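Class D beta-lactamase (Fusobacterium nucleatum subsp. polymorphum, PDB 4IED) probably catalyses the hydrolysis of beta-lactams to substituted beta-amino acids, the reaction by which class D enzymes give resistance to these antibiotics. Local coordinates at residues A[128-133]-A[167-172]; A[79-84]-A[105-110]; A[205-210]-A[229-234]; A[114-119]-A[139-144]. All coordinates share one frame; numbering follows the deposited sequence. Where two conformers were deposited one is given.

Contact 1: A[128-133]-A[167-172]; sequences NKLNYG and SKLPFK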
loop_
_atom_site.group_PDB
_atom_site.type_symbol
_atom_site.label_atom_id
_atom_site.label_comp_id
_atom_site.label_asym_id
_atom_site.label_seq_id
_atom_site.Cartn_x
_atom_site.Cartn_y
_atom_site.Cartn_z
ATOM N N ASN A 128 -9.542 -11.722 -6.794
ATOM C CA ASN A 128 -10.765 -11.623 -7.567
ATOM C C ASN A 128 -11.884 -11.053 -6.693
ATOM O O ASN A 128 -12.682 -10.213 -7.162
ATOM C CB ASN A 128 -11.169 -12.978 -8.112
ATOM C CG ASN A 128 -10.319 -13.400 -9.308
ATOM O OD1 ASN A 128 -9.425 -12.660 -9.703
ATOM N ND2 ASN A 128 -10.578 -14.523 -9.866
ATOM N N LYS A 129 -11.896 -11.446 -5.402
ATOM C CA LYS A 129 -12.879 -10.924 -4.412
ATOM C C LYS A 129 -12.679 -9.415 -4.208
ATOM O O LYS A 129 -13.666 -8.654 -4.067
ATOM C CB LYS A 129 -12.777 -11.679 -3.142
ATOM C CG LYS A 129 -13.453 -13.018 -3.190
ATOM C CD LYS A 129 -12.849 -13.864 -2.087
ATOM C CE LYS A 129 -13.305 -13.376 -0.769
ATOM N NZ LYS A 129 -12.956 -14.445 0.214
ATOM N N LEU A 130 -11.412 -8.965 -4.174
ATOM C CA LEU A 130 -11.059 -7.575 -4.125
ATOM C C LEU A 130 -11.178 -6.787 -5.398
ATOM O O LEU A 130 -11.051 -5.571 -5.411
ATOM C CB LEU A 130 -9.603 -7.416 -3.625
ATOM C CG LEU A 130 -9.315 -7.805 -2.189
ATOM C CD1 LEU A 130 -7.866 -8.130 -1.946
ATOM C CD2 LEU A 130 -9.881 -6.821 -1.160
ATOM N N ASN A 131 -11.334 -7.512 -6.534
ATOM C CA ASN A 131 -11.206 -6.961 -7.844
ATOM C C ASN A 131 -9.909 -6.082 -7.955
ATOM O O ASN A 131 -9.941 -4.959 -8.444
ATOM C CB ASN A 131 -12.389 -6.118 -8.237
ATOM C CG ASN A 131 -12.393 -5.801 -9.712
ATOM O OD1 ASN A 131 -12.010 -6.639 -10.573
ATOM N ND2 ASN A 131 -12.850 -4.611 -10.035
ATOM N N TYR A 132 -8.790 -6.636 -7.469
ATOM C CA TYR A 132 -7.511 -5.921 -7.256
ATOM C C TYR A 132 -6.760 -5.738 -8.566
ATOM O O TYR A 132 -6.165 -6.684 -9.125
ATOM C CB TYR A 132 -6.613 -6.694 -6.255
ATOM C CG TYR A 132 -5.365 -5.941 -5.845
ATOM C CD1 TYR A 132 -4.257 -5.938 -6.619
ATOM C CD2 TYR A 132 -5.300 -5.240 -4.611
ATOM C CE1 TYR A 132 -3.148 -5.205 -6.231
ATOM C CE2 TYR A 132 -4.190 -4.540 -4.243
ATOM C CZ TYR A 132 -3.085 -4.506 -5.047
ATOM O OH TYR A 132 -1.952 -3.868 -4.643
ATOM N N GLY A 133 -6.715 -4.500 -9.069
ATOM C CA GLY A 133 -5.973 -4.231 -10.262
ATOM C C GLY A 133 -6.310 -5.169 -11.394
ATOM O O GLY A 133 -7.477 -5.484 -11.629
ATOM N N SER A 167 -14.128 -0.710 6.787
ATOM C CA SER A 167 -14.455 -2.147 6.936
ATOM C C SER A 167 -15.582 -2.524 5.988
ATOM O O SER A 167 -16.410 -3.377 6.292
ATOM C CB SER A 167 -14.754 -2.527 8.391
ATOM O OG SER A 167 -13.523 -2.350 9.141
ATOM N N LYS A 168 -15.542 -2.016 4.768
ATOM C CA LYS A 168 -16.597 -2.275 3.766
ATOM C C LYS A 168 -16.212 -3.246 2.674
ATOM O O LYS A 168 -16.981 -3.504 1.748
ATOM C CB LYS A 168 -17.071 -0.942 3.118
ATOM C CG LYS A 168 -17.992 -0.156 4.038
ATOM C CD LYS A 168 -18.361 1.127 3.348
ATOM C CE LYS A 168 -19.310 1.894 4.259
ATOM N NZ LYS A 168 -20.659 1.362 4.452
ATOM N N LEU A 169 -15.073 -3.855 2.797
ATOM C CA LEU A 169 -14.679 -4.893 1.845
ATOM C C LEU A 169 -15.380 -6.214 2.231
ATOM O O LEU A 169 -15.790 -6.383 3.370
ATOM C CB LEU A 169 -13.155 -5.070 1.785
ATOM C CG LEU A 169 -12.373 -3.890 1.291
ATOM C CD1 LEU A 169 -10.870 -4.072 1.517
ATOM C CD2 LEU A 169 -12.635 -3.733 -0.227
ATOM N N PRO A 170 -15.451 -7.148 1.277
ATOM C CA PRO A 170 -16.167 -8.419 1.578
ATOM C C PRO A 170 -15.348 -9.469 2.296
ATOM O O PRO A 170 -15.079 -10.581 1.772
ATOM C CB PRO A 170 -16.544 -8.910 0.151
ATOM C CG PRO A 170 -15.470 -8.431 -0.724
ATOM C CD PRO A 170 -15.078 -7.048 -0.172
ATOM N N PHE A 171 -14.877 -9.112 3.468
ATOM C CA PHE A 171 -13.895 -9.863 4.317
ATOM C C PHE A 171 -14.414 -9.696 5.748
ATOM O O PHE A 171 -15.151 -8.738 6.074
ATOM C CB PHE A 171 -12.505 -9.323 4.200
ATOM C CG PHE A 171 -11.860 -9.661 2.886
ATOM C CD1 PHE A 171 -12.133 -8.952 1.702
ATOM C CD2 PHE A 171 -10.964 -10.735 2.775
ATOM C CE1 PHE A 171 -11.582 -9.346 0.496
ATOM C CE2 PHE A 171 -10.416 -11.090 1.575
ATOM C CZ PHE A 171 -10.750 -10.382 0.402
ATOM N N LYS A 172 -14.008 -10.591 6.617
ATOM C CA LYS A 172 -14.448 -10.519 8.002
ATOM C C LYS A 172 -14.093 -9.179 8.609
ATOM O O LYS A 172 -12.977 -8.647 8.441
ATOM C CB LYS A 172 -13.879 -11.622 8.912
ATOM C CG LYS A 172 -14.861 -12.027 9.989
ATOM C CD LYS A 172 -14.378 -13.257 10.795
ATOM C CE LYS A 172 -14.130 -14.432 9.848
ATOM N NZ LYS A 172 -15.378 -15.139 9.486
HETATM O O HOH W 1 -14.375 -13.289 2.301
#
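Leu130, in the last turn of helix 108-130, packs against Leu169 and Phe171 of the link between helices 154-165 and 173-182, while Lys129 passes obliquely by the same ring. Schellman motifs frame the contact: Asn131, with positive phi, ends one helix, and Ser167 ends helix 154-165. Tyr132 and Gly133, which follow, belong to the Tyr-Gly-Asn motif of class D beta-lactamases, so the packing lies at the helix end from which that motif departs.

The apolar part depends on one branch of Leu130. Its CD2 approaches the Phe171 ring obliquely, 3.5 Å from CE1, and the same methyl lies 4.0 Å from CD1 of Leu169. The Leu130 side chain crosses both partners at about a right angle. Phe62 and Ile66 of helix 62-69 also touch Leu130, and Leu65 touches Phe171, placing the cluster in the helical core.

Between the two apolar residues the backbone turns sharply: Pro170 is the centre of an inverse gamma turn, closed by a weak bond of 2.9 Å from Phe171 N to Leu169 O. Its ring stays at the surface, with CG 3.8 Å from Lys129 O.

No direct hydrogen bond spans the segments; the polar link runs through water. The Lys129 chain bends at chi3 (71°), bringing CE to 4.1 Å from CZ of Phe171. Beyond it, NZ donates to a water at 2.8 Å, and that water donates to Pro170 O, also at 2.8 Å. The water oxygen stands 4.3 Å above the plane of the Phe171 ring, offset toward the rim.

Contact 2: A[79-84]-A[105-110]; sequences MFYYYD and VSQVPA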
loop_
_atom_site.group_PDB
_atom_site.type_symbol
_atom_site.label_atom_id
_atom_site.label_comp_id
_atom_site.label_asym_id
_atom_site.label_seq_id
_atom_site.Cartn_x
_atom_site.Cartn_y
_atom_site.Cartn_z
ATOM N N MET A 79 3.099 -15.672 15.831
ATOM C CA MET A 79 4.409 -15.893 15.168
ATOM C C MET A 79 4.149 -16.767 13.916
ATOM O O MET A 79 3.409 -17.751 13.958
ATOM C CB MET A 79 5.436 -16.514 16.085
ATOM C CG MET A 79 5.731 -15.643 17.311
ATOM S SD MET A 79 6.173 -13.946 16.963
ATOM C CE MET A 79 7.714 -13.977 16.168
ATOM N N PHE A 80 4.806 -16.366 12.836
ATOM C CA PHE A 80 4.590 -16.967 11.507
ATOM C C PHE A 80 5.852 -17.202 10.692
ATOM O O PHE A 80 5.972 -18.281 10.116
ATOM C CB PHE A 80 3.680 -16.021 10.702
ATOM C CG PHE A 80 3.471 -16.499 9.245
ATOM C CD1 PHE A 80 2.751 -17.636 9.005
ATOM C CD2 PHE A 80 4.018 -15.749 8.201
ATOM C CE1 PHE A 80 2.575 -18.129 7.694
ATOM C CE2 PHE A 80 3.804 -16.232 6.904
ATOM C CZ PHE A 80 3.173 -17.436 6.679
ATOM N N TYR A 81 6.748 -16.229 10.628
ATOM C CA TYR A 81 7.980 -16.357 9.845
ATOM C C TYR A 81 9.111 -16.726 10.785
ATOM O O TYR A 81 9.327 -16.064 11.836
ATOM C CB TYR A 81 8.304 -15.049 9.139
ATOM C CG TYR A 81 9.621 -15.071 8.470
ATOM C CD1 TYR A 81 9.802 -15.714 7.280
ATOM C CD2 TYR A 81 10.659 -14.375 9.004
ATOM C CE1 TYR A 81 11.086 -15.734 6.729
ATOM C CE2 TYR A 81 11.940 -14.381 8.433
ATOM C CZ TYR A 81 12.137 -15.039 7.286
ATOM O OH TYR A 81 13.434 -15.071 6.721
ATOM N N TYR A 82 9.869 -17.723 10.438
ATOM C CA TYR A 82 10.975 -18.241 11.231
ATOM C C TYR A 82 12.256 -18.021 10.463
ATOM O O TYR A 82 12.485 -18.592 9.346
ATOM C CB TYR A 82 10.761 -19.759 11.547
ATOM C CG TYR A 82 9.489 -20.039 12.350
ATOM C CD1 TYR A 82 9.506 -19.976 13.750
ATOM C CD2 TYR A 82 8.376 -20.298 11.727
ATOM C CE1 TYR A 82 8.314 -20.194 14.479
ATOM C CE2 TYR A 82 7.157 -20.459 12.401
ATOM C CZ TYR A 82 7.169 -20.411 13.767
ATOM O OH TYR A 82 5.941 -20.628 14.452
ATOM N N TYR A 83 13.074 -17.146 10.986
ATOM C CA TYR A 83 14.321 -16.783 10.295
ATOM C C TYR A 83 15.315 -17.898 10.426
ATOM O O TYR A 83 15.254 -18.710 11.380
ATOM C CB TYR A 83 14.827 -15.423 10.831
ATOM C CG TYR A 83 16.133 -14.991 10.124
ATOM C CD1 TYR A 83 16.128 -14.732 8.775
ATOM C CD2 TYR A 83 17.328 -14.695 10.834
ATOM C CE1 TYR A 83 17.292 -14.352 8.138
ATOM C CE2 TYR A 83 18.507 -14.311 10.184
ATOM C CZ TYR A 83 18.452 -14.122 8.849
ATOM O OH TYR A 83 19.641 -13.735 8.240
ATOM N N ASP A 84 16.168 -18.096 9.443
ATOM C CA ASP A 84 17.131 -19.211 9.342
ATOM C C ASP A 84 18.568 -18.803 9.042
ATOM O O ASP A 84 19.360 -19.652 8.632
ATOM C CB ASP A 84 16.611 -20.131 8.243
ATOM C CG ASP A 84 16.710 -19.482 6.864
ATOM O OD1 ASP A 84 16.756 -18.208 6.674
ATOM O OD2 ASP A 84 16.735 -20.322 5.850
ATOM N N VAL A 105 8.133 -3.455 8.736
ATOM C CA VAL A 105 9.479 -3.413 8.209
ATOM C C VAL A 105 9.590 -3.801 6.717
ATOM O O VAL A 105 10.652 -3.754 6.119
ATOM C CB VAL A 105 10.498 -4.276 8.989
ATOM C CG1 VAL A 105 10.351 -3.901 10.506
ATOM C CG2 VAL A 105 10.289 -5.754 8.836
ATOM N N SER A 106 8.457 -4.189 6.172
ATOM C CA SER A 106 8.345 -4.662 4.755
ATOM C C SER A 106 9.193 -5.909 4.526
ATOM O O SER A 106 10.026 -6.024 3.589
ATOM C CB SER A 106 8.745 -3.529 3.805
ATOM O OG SER A 106 8.021 -3.718 2.557
ATOM N N GLN A 107 9.020 -6.866 5.423
ATOM C CA GLN A 107 9.830 -8.088 5.484
ATOM C C GLN A 107 9.427 -9.041 4.339
ATOM O O GLN A 107 8.598 -9.942 4.488
ATOM C CB GLN A 107 9.712 -8.733 6.876
ATOM C CG GLN A 107 10.693 -9.876 7.178
ATOM C CD GLN A 107 10.490 -10.415 8.580
ATOM O OE1 GLN A 107 9.317 -10.450 9.026
ATOM N NE2 GLN A 107 11.513 -10.953 9.203
ATOM N N VAL A 108 9.981 -8.826 3.167
ATOM C CA VAL A 108 9.598 -9.611 1.997
ATOM C C VAL A 108 9.628 -11.075 2.233
ATOM O O VAL A 108 8.712 -11.733 1.775
ATOM C CB VAL A 108 10.438 -9.194 0.806
ATOM C CG1 VAL A 108 9.929 -9.890 -0.485
ATOM C CG2 VAL A 108 10.356 -7.719 0.500
ATOM N N PRO A 109 10.696 -11.672 2.875
ATOM C CA PRO A 109 10.599 -13.133 2.966
ATOM C C PRO A 109 9.408 -13.664 3.705
ATOM O O PRO A 109 8.919 -14.810 3.433
ATOM C CB PRO A 109 11.882 -13.553 3.672
ATOM C CG PRO A 109 12.636 -12.247 3.967
ATOM C CD PRO A 109 11.939 -11.092 3.378
ATOM N N ALA A 110 8.871 -12.948 4.680
ATOM C CA ALA A 110 7.694 -13.363 5.451
ATOM C C ALA A 110 6.468 -13.340 4.521
ATOM O O ALA A 110 5.674 -14.235 4.599
ATOM C CB ALA A 110 7.494 -12.411 6.616
#
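Tyr81 sets its ring against the first turn of helix 108-130 without a single hydrogen bond across the contact, although an amide side chain and a backbone nitrogen both lie close to it. Ala110 N sits over one face of the ring, with Ala110 CA 3.6 Å from CD1. The amide of Gln107 approaches obliquely, its plane 61° from that of the ring and its NE2 3.5 Å from both CD2 and CE2. Farther out, Pro109 CB lies 3.7 Å from Tyr81 OH. At the root of the side chain, CB of Tyr81 meets CB of Ala110 at 3.7 Å.

CG of Tyr81 is anti to the backbone N (chi1 173°), as is that of Phe80; these neighbours form a classic beta bulge opposite Ser97. Phe80 turns its ring edge to the helix, with CE2 3.6 Å from Ala110 O.

Gln107 is the middle residue of the Ser-x-Val motif of class D enzymes, and Ser106 bonds to Ser57 and Lys196. Because Gln107 OE1 is bonded to Ser97 OG and NE2 to the carbonyls of Trp93 and Lys95, the amide is held by partners other than Tyr81, and the ring contributes chiefly van der Waals packing behind the motif.

Contact 3: A[205-210]-A[229-234]; sequences VVPIGW and DISDSK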
loop_
_atom_site.group_PDB
_atom_site.type_symbol
_atom_site.label_atom_id
_atom_site.label_comp_id
_atom_site.label_asym_id
_atom_site.label_seq_id
_atom_site.Cartn_x
_atom_site.Cartn_y
_atom_site.Cartn_z
ATOM N N VAL A 205 12.289 -0.460 -16.428
ATOM C CA VAL A 205 13.399 0.417 -16.706
ATOM C C VAL A 205 13.436 1.581 -15.717
ATOM O O VAL A 205 14.491 1.952 -15.207
ATOM C CB VAL A 205 13.325 0.924 -18.151
ATOM C CG1 VAL A 205 14.437 1.968 -18.463
ATOM C CG2 VAL A 205 13.643 -0.227 -19.094
ATOM N N VAL A 206 12.278 2.177 -15.464
ATOM C CA VAL A 206 12.150 3.309 -14.560
ATOM C C VAL A 206 11.370 2.838 -13.305
ATOM O O VAL A 206 10.132 2.605 -13.336
ATOM C CB VAL A 206 11.412 4.485 -15.179
ATOM C CG1 VAL A 206 11.204 5.568 -14.157
ATOM C CG2 VAL A 206 12.235 5.026 -16.357
ATOM N N PRO A 207 12.067 2.634 -12.161
ATOM C CA PRO A 207 11.362 2.154 -10.936
ATOM C C PRO A 207 10.363 3.181 -10.454
ATOM O O PRO A 207 10.453 4.367 -10.674
ATOM C CB PRO A 207 12.515 1.925 -9.972
ATOM C CG PRO A 207 13.733 1.699 -10.842
ATOM C CD PRO A 207 13.548 2.627 -12.008
ATOM N N ILE A 208 9.343 2.597 -9.808
ATOM C CA ILE A 208 8.155 3.311 -9.347
ATOM C C ILE A 208 8.090 3.219 -7.815
ATOM O O ILE A 208 7.925 2.142 -7.229
ATOM C CB ILE A 208 6.827 2.692 -9.914
ATOM C CG1 ILE A 208 6.782 2.592 -11.410
ATOM C CG2 ILE A 208 5.613 3.510 -9.349
ATOM C CD1 ILE A 208 6.739 3.905 -12.101
ATOM N N GLY A 209 8.114 4.385 -7.175
ATOM C CA GLY A 209 7.886 4.441 -5.725
ATOM C C GLY A 209 6.435 4.722 -5.374
ATOM O O GLY A 209 5.842 5.618 -5.900
ATOM N N TRP A 210 5.891 3.969 -4.473
ATOM C CA TRP A 210 4.470 4.087 -3.989
ATOM C C TRP A 210 4.435 4.493 -2.523
ATOM O O TRP A 210 5.257 4.020 -1.723
ATOM C CB TRP A 210 3.755 2.717 -4.054
ATOM C CG TRP A 210 3.313 2.141 -5.363
ATOM C CD1 TRP A 210 3.955 1.179 -6.079
ATOM C CD2 TRP A 210 2.058 2.398 -6.015
ATOM N NE1 TRP A 210 3.243 0.862 -7.212
ATOM C CE2 TRP A 210 2.025 1.572 -7.170
ATOM C CE3 TRP A 210 0.986 3.312 -5.774
ATOM C CZ2 TRP A 210 0.925 1.554 -7.997
ATOM C CZ3 TRP A 210 -0.083 3.294 -6.544
ATOM C CH2 TRP A 210 -0.160 2.393 -7.676
ATOM N N ASP A 229 8.293 8.343 -10.218
ATOM C CA ASP A 229 9.527 7.750 -10.831
ATOM C C ASP A 229 10.643 8.005 -9.876
ATOM O O ASP A 229 10.969 9.177 -9.618
ATOM C CB ASP A 229 9.816 8.407 -12.237
ATOM C CG ASP A 229 8.748 8.061 -13.285
ATOM O OD1 ASP A 229 7.919 7.112 -13.054
ATOM O OD2 ASP A 229 8.848 8.693 -14.341
ATOM N N ILE A 230 11.207 6.961 -9.310
ATOM C CA ILE A 230 12.303 7.073 -8.342
ATOM C C ILE A 230 13.335 6.047 -8.671
ATOM O O ILE A 230 13.105 4.851 -8.547
ATOM C CB ILE A 230 11.894 6.972 -6.893
ATOM C CG1 ILE A 230 11.039 8.150 -6.495
ATOM C CG2 ILE A 230 13.114 6.930 -5.977
ATOM C CD1 ILE A 230 10.286 7.906 -5.207
ATOM N N SER A 231 14.457 6.525 -9.208
ATOM C CA SER A 231 15.561 5.659 -9.579
ATOM C C SER A 231 16.615 5.481 -8.476
ATOM O O SER A 231 17.430 4.533 -8.559
ATOM C CB SER A 231 16.219 6.138 -10.886
ATOM O OG SER A 231 15.201 6.001 -11.940
ATOM N N ASP A 232 16.675 6.340 -7.473
ATOM C CA ASP A 232 17.743 6.270 -6.485
ATOM C C ASP A 232 17.024 6.170 -5.148
ATOM O O ASP A 232 16.111 6.929 -4.868
ATOM C CB ASP A 232 18.555 7.548 -6.446
ATOM C CG ASP A 232 19.886 7.346 -5.738
ATOM O OD1 ASP A 232 19.789 7.111 -4.530
ATOM O OD2 ASP A 232 21.006 7.413 -6.277
ATOM N N SER A 233 17.475 5.293 -4.296
ATOM C CA SER A 233 16.907 5.169 -2.943
ATOM C C SER A 233 16.989 6.444 -2.092
ATOM O O SER A 233 16.119 6.769 -1.217
ATOM C CB SER A 233 17.599 3.984 -2.276
ATOM O OG SER A 233 18.942 4.268 -1.950
ATOM N N LYS A 234 17.931 7.312 -2.422
ATOM C CA LYS A 234 18.019 8.610 -1.779
ATOM C C LYS A 234 16.695 9.430 -1.886
ATOM O O LYS A 234 16.453 10.300 -1.026
ATOM C CB LYS A 234 19.203 9.436 -2.341
ATOM C CG LYS A 234 20.545 9.005 -1.754
ATOM C CD LYS A 234 21.518 8.202 -2.613
ATOM C CE LYS A 234 22.449 8.912 -3.632
ATOM N NZ LYS A 234 23.947 9.432 -3.567
HETATM O O HOH W 2 15.808 4.576 -14.320
#
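Asp229 and Ile208 form an antiparallel non-hydrogen-bonded pair, their side chains side by side and pointing the same way. In Ile208, chi1 of -55° puts CG1 beside the backbone N, and chi2 of -67° folds CD1 back to 3.5 Å from Asp229 OD1. That oxygen has its charged partner in Arg48, with which it makes a salt bridge, so the methyl rests against a carboxylate already engaged. On Val206, CG1 is the branch anti to the backbone N; this side chain and that of the acid cross obliquely, with CG1 3.6 Å from Asp229 CG.

Where the strands part, Pro207 takes over. Its CB lies 3.3 Å from Ile230 O, and its CD is near the hydroxyl of Ser231. The backbone bond from Ile230 N to Pro207 O measures 3.0 Å, with the donor 38° above the carbonyl plane, and Asp229 CA adds a CA-H...O contact to the same oxygen. Gly209 has no side chain, and Ile230 CD1 comes to 4.2 Å from its CA. A water bonded to Val205 O at 3.1 Å and to Ser231 OG at 2.8 Å links the two chains just beyond the paired residues.

The contact closes one end of the adjacent strands 208-216 and 221-229 in the central sheet. Trp199 of strand 192-200 packs on Pro207 and donates to Ile230 O, while Ile230 touches Phe235, ahead of helix 238-249.

Contact 4: A[114-119]-A[139-144]; sequences LARELG and SEIDKF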
loop_
_atom_site.group_PDB
_atom_site.type_symbol
_atom_site.label_atom_id
_atom_site.label_comp_id
_atom_site.label_asym_id
_atom_site.label_seq_id
_atom_site.Cartn_x
_atom_site.Cartn_y
_atom_site.Cartn_z
ATOM N N LEU A 114 3.974 -16.277 3.161
ATOM C CA LEU A 114 2.523 -16.160 3.146
ATOM C C LEU A 114 1.900 -16.507 1.788
ATOM O O LEU A 114 0.954 -17.277 1.699
ATOM C CB LEU A 114 2.128 -14.755 3.591
ATOM C CG LEU A 114 0.608 -14.505 3.763
ATOM C CD1 LEU A 114 -0.041 -15.429 4.668
ATOM C CD2 LEU A 114 0.334 -13.111 4.137
ATOM N N ALA A 115 2.466 -15.904 0.736
ATOM C CA ALA A 115 1.969 -16.137 -0.635
ATOM C C ALA A 115 2.043 -17.619 -0.959
ATOM O O ALA A 115 1.134 -18.199 -1.535
ATOM C CB ALA A 115 2.689 -15.249 -1.641
ATOM N N ARG A 116 3.197 -18.199 -0.718
ATOM C CA ARG A 116 3.344 -19.614 -1.057
ATOM C C ARG A 116 2.340 -20.495 -0.327
ATOM O O ARG A 116 1.784 -21.444 -0.916
ATOM C CB ARG A 116 4.727 -20.132 -0.710
ATOM C CG ARG A 116 5.785 -19.521 -1.553
ATOM C CD ARG A 116 7.067 -20.158 -1.166
ATOM N NE ARG A 116 7.526 -19.971 0.200
ATOM C CZ ARG A 116 8.402 -19.059 0.559
ATOM N NH1 ARG A 116 8.897 -18.160 -0.349
ATOM N NH2 ARG A 116 8.895 -19.142 1.798
ATOM N N GLU A 117 2.132 -20.242 0.984
ATOM C CA GLU A 117 1.180 -21.070 1.783
ATOM C C GLU A 117 -0.212 -20.866 1.251
ATOM O O GLU A 117 -0.991 -21.807 1.157
ATOM C CB GLU A 117 1.326 -20.750 3.263
ATOM C CG GLU A 117 2.660 -21.251 3.789
ATOM C CD GLU A 117 2.854 -21.153 5.253
ATOM O OE1 GLU A 117 4.051 -21.291 5.641
ATOM O OE2 GLU A 117 1.838 -20.985 5.989
ATOM N N LEU A 118 -0.581 -19.624 0.915
ATOM C CA LEU A 118 -1.886 -19.394 0.278
ATOM C C LEU A 118 -2.073 -20.242 -0.994
ATOM O O LEU A 118 -3.055 -20.935 -1.142
ATOM C CB LEU A 118 -2.121 -17.931 -0.018
ATOM C CG LEU A 118 -2.561 -17.102 1.212
ATOM C CD1 LEU A 118 -2.302 -15.600 0.862
ATOM C CD2 LEU A 118 -4.009 -17.290 1.543
ATOM N N GLY A 119 -1.050 -20.219 -1.815
ATOM C CA GLY A 119 -1.091 -20.901 -3.112
ATOM C C GLY A 119 -1.852 -20.156 -4.173
ATOM O O GLY A 119 -2.660 -19.279 -3.891
ATOM N N SER A 139 2.895 -17.114 -13.194
ATOM C CA SER A 139 3.397 -18.389 -12.751
ATOM C C SER A 139 4.484 -18.245 -11.699
ATOM O O SER A 139 5.304 -19.175 -11.551
ATOM C CB SER A 139 3.960 -19.148 -13.977
ATOM O OG SER A 139 5.024 -18.462 -14.580
ATOM N N GLU A 140 4.460 -17.192 -10.893
ATOM C CA GLU A 140 5.487 -16.903 -9.857
ATOM C C GLU A 140 4.701 -16.472 -8.611
ATOM O O GLU A 140 4.397 -15.315 -8.384
ATOM C CB GLU A 140 6.452 -15.787 -10.265
ATOM C CG GLU A 140 7.365 -16.172 -11.430
ATOM C CD GLU A 140 8.485 -17.075 -11.098
ATOM O OE1 GLU A 140 8.722 -17.283 -9.888
ATOM O OE2 GLU A 140 9.137 -17.602 -12.016
ATOM N N ILE A 141 4.345 -17.462 -7.820
ATOM C CA ILE A 141 3.441 -17.247 -6.650
ATOM C C ILE A 141 4.089 -16.349 -5.634
ATOM O O ILE A 141 3.315 -15.717 -4.912
ATOM C CB ILE A 141 2.956 -18.600 -6.005
ATOM C CG1 ILE A 141 1.810 -18.361 -5.022
ATOM C CG2 ILE A 141 4.081 -19.324 -5.376
ATOM C CD1 ILE A 141 0.550 -17.841 -5.532
ATOM N N ASP A 142 5.428 -16.220 -5.567
ATOM C CA ASP A 142 5.995 -15.293 -4.596
ATOM C C ASP A 142 6.694 -14.080 -5.181
ATOM O O ASP A 142 7.463 -13.393 -4.465
ATOM C CB ASP A 142 6.737 -16.031 -3.513
ATOM C CG ASP A 142 8.094 -16.498 -3.881
ATOM O OD1 ASP A 142 8.509 -16.384 -5.065
ATOM O OD2 ASP A 142 8.738 -17.156 -2.987
ATOM N N LYS A 143 6.389 -13.793 -6.443
ATOM C CA LYS A 143 6.983 -12.631 -7.127
ATOM C C LYS A 143 5.988 -11.779 -7.852
ATOM O O LYS A 143 6.349 -10.739 -8.409
ATOM C CB LYS A 143 8.090 -13.002 -8.101
ATOM C CG LYS A 143 9.191 -13.838 -7.548
ATOM C CD LYS A 143 10.104 -14.293 -8.700
ATOM C CE LYS A 143 11.069 -15.345 -8.285
ATOM N NZ LYS A 143 12.101 -15.533 -9.288
ATOM N N PHE A 144 4.706 -12.218 -7.978
ATOM C CA PHE A 144 3.793 -11.570 -8.918
ATOM C C PHE A 144 3.498 -10.134 -8.650
ATOM O O PHE A 144 3.087 -9.476 -9.541
ATOM C CB PHE A 144 2.467 -12.372 -9.054
ATOM C CG PHE A 144 1.658 -12.446 -7.767
ATOM C CD1 PHE A 144 0.739 -11.468 -7.483
ATOM C CD2 PHE A 144 1.771 -13.515 -6.873
ATOM C CE1 PHE A 144 0.032 -11.454 -6.286
ATOM C CE2 PHE A 144 1.097 -13.500 -5.671
ATOM C CZ PHE A 144 0.171 -12.507 -5.419
#
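Arg116 and Asp142 are brought together by a bend in the arginine chain and the first torsion of the aspartate. The arginine folds at chi3 (-63°), swinging NE out of the line set by the extended chi2, and Asp142 has CG in the crowded position between its backbone N and carbonyl carbon (chi1 79°). In one of the two deposited conformers of Arg116, NH1 then donates to OD2 of Asp142 at 2.8 Å in a salt bridge, whose permanence is therefore uncertain. The oxygen lies in the guanidinium plane and uses its anti lone pair, but the bond is bent, and the guanidinium and carboxylate planes stand steeply to each other. It is a single-pronged bridge, not the two-bond, coplanar pairing of guanidinium and carboxylate.

The rest is van der Waals packing, partly against backbone carbonyls. Ile141 lays CG1 3.6 Å from Ala115 O; its CD1 runs on to Gly119, 3.6 Å from the carbonyl carbon. The other branch, CG2, touches Arg116 CG at 4.2 Å. In the reverse direction, Ala115 CB meets Ile141 O at 3.4 Å, its small side chain letting the loop come close to the helix.

The loop 139-144 thus packs against the middle of helix 108-130. Lys112 of that helix also touches Asp142, and Met123 meets both Ala115 and Phe144, the ring of which reaches Phe59. Since Arg116 is exposed and variable in conformation, the bridge probably adds only modestly to a contact in which Ile141 buries the most area.

Overall arrangement
Three of the four contacts share helix 108-130 and follow it in order: contact 2 at its start, contact 4 at its middle, contact 1 at its end. Contacts 2 and 4, with centres about 14 Å apart, touch where the Phe80 ring meets Leu114 and Glu117. Contacts 1 and 4, about 19 Å between centres, alternate along the chain, so contact 1 opens inside the span that contact 4 closes. Contact 3 comes last, in the central antiparallel sheet, its centre about 28 Å from that of contact 1, across the chain's centre. Together they show both halves of the class D fold: a helical part carrying the Ser-x-Val and Tyr-Gly-Asn motifs at either end of one helix, and the sheet.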